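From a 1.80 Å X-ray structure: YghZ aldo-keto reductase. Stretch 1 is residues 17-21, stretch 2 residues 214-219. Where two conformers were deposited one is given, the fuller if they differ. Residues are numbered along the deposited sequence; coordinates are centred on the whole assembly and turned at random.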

ATOM      1  N   TYR B  17      -5.712 -29.816   0.940  1.00 18.07           N
ATOM      2  CA  TYR B  17      -5.292 -28.583   0.265  1.00 16.63           C
ATOM      3  C   TYR B  17      -6.462 -27.977  -0.433  1.00 18.71           C
ATOM      4  O   TYR B  17      -7.226 -28.666  -1.114  1.00 17.39           O
ATOM      5  CB  TYR B  17      -4.132 -28.826  -0.738  1.00 18.76           C
ATOM      6  CG  TYR B  17      -2.844 -29.066  -0.020  1.00 16.77           C
ATOM      7  CD1 TYR B  17      -2.025 -28.010   0.310  1.00 18.11           C
ATOM      8  CD2 TYR B  17      -2.485 -30.352   0.416  1.00 19.70           C
ATOM      9  CE1 TYR B  17      -0.847 -28.215   1.085  1.00 21.50           C
ATOM     10  CE2 TYR B  17      -1.287 -30.578   1.130  1.00 23.15           C
ATOM     11  CZ  TYR B  17      -0.490 -29.511   1.456  1.00 22.09           C
ATOM     12  OH  TYR B  17       0.665 -29.710   2.156  1.00 20.43           O
ATOM     13  N   CYS B  18      -6.602 -26.646  -0.330  1.00 14.46           N
ATOM     14  CA  CYS B  18      -7.788 -25.985  -0.882  1.00 14.76           C
ATOM     15  C   CYS B  18      -7.473 -25.627  -2.357  1.00 16.41           C
ATOM     16  O   CYS B  18      -6.630 -24.753  -2.611  1.00 19.03           O
ATOM     17  CB  CYS B  18      -7.997 -24.673  -0.031  1.00 16.65           C
ATOM     18  SG  CYS B  18      -9.411 -23.744  -0.598  1.00 18.73           S
ATOM     19  N   GLY B  19      -8.025 -26.374  -3.322  1.00 17.28           N
ATOM     20  CA  GLY B  19      -7.746 -26.132  -4.738  1.00 17.92           C
ATOM     21  C   GLY B  19      -6.260 -26.314  -5.029  1.00 20.57           C
ATOM     22  O   GLY B  19      -5.632 -27.214  -4.460  1.00 23.40           O
ATOM     23  N   LYS B  20      -5.669 -25.402  -5.797  1.00 19.70           N
ATOM     24  CA  LYS B  20      -4.242 -25.414  -6.130  0.50 21.15           C
ATOM     25  C   LYS B  20      -3.363 -24.739  -5.068  1.00 21.89           C
ATOM     26  O   LYS B  20      -2.138 -24.720  -5.199  1.00 23.30           O
ATOM     27  CB  LYS B  20      -3.981 -24.764  -7.501  0.50 21.43           C
ATOM     28  CG  LYS B  20      -4.128 -23.207  -7.571  0.50 19.46           C
ATOM     29  CD  LYS B  20      -3.951 -22.736  -9.028  0.50 18.28           C
ATOM     30  CE  LYS B  20      -4.459 -21.320  -9.254  0.50 23.66           C
ATOM     31  NZ  LYS B  20      -4.281 -20.941 -10.699  0.50 28.32           N
ATOM     32  N   SER B  21      -3.981 -24.170  -4.013  1.00 20.07           N
ATOM     33  CA  SER B  21      -3.213 -23.382  -3.038  1.00 17.87           C
ATOM     34  C   SER B  21      -2.424 -24.264  -2.109  1.00 18.26           C
ATOM     35  O   SER B  21      -2.647 -25.487  -2.015  1.00 18.46           O
ATOM     36  CB  SER B  21      -4.162 -22.432  -2.198  1.00 15.71           C
ATOM     37  OG  SER B  21      -4.824 -23.185  -1.196  1.00 19.33           O
ATOM     38  N   ASN B 214     -10.623 -26.602 -13.053  1.00 23.68           N
ATOM     39  CA  ASN B 214      -9.849 -25.971 -14.124  1.00 24.58           C
ATOM     40  C   ASN B 214      -9.060 -24.767 -13.628  1.00 25.94           C
ATOM     41  O   ASN B 214      -8.036 -24.394 -14.204  1.00 25.69           O
ATOM     42  CB  ASN B 214     -10.772 -25.568 -15.289  1.00 27.01           C
ATOM     43  CG  ASN B 214     -11.308 -26.797 -16.068  1.00 32.16           C
ATOM     44  OD1 ASN B 214     -10.849 -27.921 -15.859  1.00 33.34           O
ATOM     45  ND2 ASN B 214     -12.359 -26.593 -16.843  1.00 36.05           N
ATOM     46  N   ASN B 215      -9.505 -24.158 -12.523  1.00 22.60           N
ATOM     47  CA  ASN B 215      -8.891 -22.904 -12.100  1.00 21.22           C
ATOM     48  C   ASN B 215      -8.223 -23.036 -10.739  1.00 21.97           C
ATOM     49  O   ASN B 215      -7.862 -22.031 -10.115  1.00 20.23           O
ATOM     50  CB  ASN B 215      -9.968 -21.816 -12.000  1.00 20.49           C
ATOM     51  CG  ASN B 215     -10.391 -21.322 -13.332  1.00 21.30           C
ATOM     52  OD1 ASN B 215      -9.633 -20.633 -14.017  1.00 21.24           O
ATOM     53  ND2 ASN B 215     -11.612 -21.582 -13.684  1.00 19.97           N
ATOM     54  N   GLY B 216      -8.221 -24.254 -10.205  1.00 19.94           N
ATOM     55  CA  GLY B 216      -7.531 -24.508  -8.963  1.00 20.14           C
ATOM     56  C   GLY B 216      -8.211 -23.859  -7.754  1.00 17.15           C
ATOM     57  O   GLY B 216      -7.521 -23.517  -6.771  1.00 17.62           O
ATOM     58  N   VAL B 217      -9.521 -23.719  -7.803  1.00 16.78           N
ATOM     59  CA  VAL B 217     -10.267 -23.084  -6.670  1.00 16.56           C
ATOM     60  C   VAL B 217     -10.821 -24.189  -5.766  1.00 15.47           C
ATOM     61  O   VAL B 217     -11.392 -25.204  -6.255  1.00 17.06           O
ATOM     62  CB  VAL B 217     -11.430 -22.254  -7.267  1.00 15.22           C
ATOM     63  CG1 VAL B 217     -12.316 -21.605  -6.169  1.00 15.15           C
ATOM     64  CG2 VAL B 217     -10.840 -21.205  -8.295  1.00 12.69           C
ATOM     65  N   GLY B 218     -10.722 -23.999  -4.445  1.00 14.58           N
ATOM     66  CA  GLY B 218     -11.332 -25.009  -3.560  1.00 15.05           C
ATOM     67  C   GLY B 218     -12.852 -24.897  -3.465  1.00 15.37           C
ATOM     68  O   GLY B 218     -13.480 -24.008  -4.023  1.00 14.38           O
ATOM     69  N   CYS B 219     -13.461 -25.865  -2.804  1.00 15.23           N
ATOM     70  CA  CYS B 219     -14.900 -25.952  -2.713  1.00 16.13           C
ATOM     71  C   CYS B 219     -15.247 -26.345  -1.270  1.00 16.72           C
ATOM     72  O   CYS B 219     -14.863 -27.441  -0.806  1.00 15.60           O
ATOM     73  CB  CYS B 219     -15.426 -27.070  -3.658  1.00 15.29           C
ATOM     74  SG  CYS B 219     -17.219 -27.184  -3.624  1.00 18.58           S
TER
HETATM   75  O   HOH W   1      -5.296 -23.429 -12.301  1.00 49.55           O

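Gly216, Lys20 and Gly218 cover the most surface in this small contact, which buries 223 Å² in all. The two stretches lie about 195 residues apart in one chain. They meet mainly through backbone, and three glycines let them come close.

Gly216 follows the last turn of a helix and closes it with a Schellman motif. Its phi is positive, a value glycine adopts easily. Its carbonyl faces the other stretch and accepts the one direct hydrogen bond between them, from Lys20 N to Gly216 O at 2.8 Å. The N-H...O angle is 169°, so the bond is nearly straight. The same oxygen also receives a CA-H...O contact, with Gly19 CA 3.3 Å from Gly216 O.

Lys20 sits in a type II' beta turn from Cys18 to Ser21. Ser21 N bonds to Cys18 O at 3.1 Å, and Ser21 OG to Cys18 O at 2.8 Å. The turn leaves Lys20 N free to bond outward. The lysine side chain starts with chi1 in p and then runs extended past Gly216. A CB on Gly216 would fall 2.5 Å from Lys20 CD, a clash. Farther along, Lys20 CE packs 3.6 Å from Asn215 O. Lys20 NZ donates to a water at 3.1 Å, and that water donates a weak bond to Asn214 O at 3.5 Å.

Gly218 begins a strand and packs against Cys18 and Gly19. Cys18 SG lies 3.8 Å from Gly218 CA, a van der Waals contact. A CB here would come within 2.3 Å of that sulfur. Gly19 CA and Gly218 CA are only 3.9 Å apart. Gly19 has positive phi, and a CB on it would lie 2.1 Å from Gly216 O. Val217, between the two glycines, points its CA-to-CB bond away from the turn.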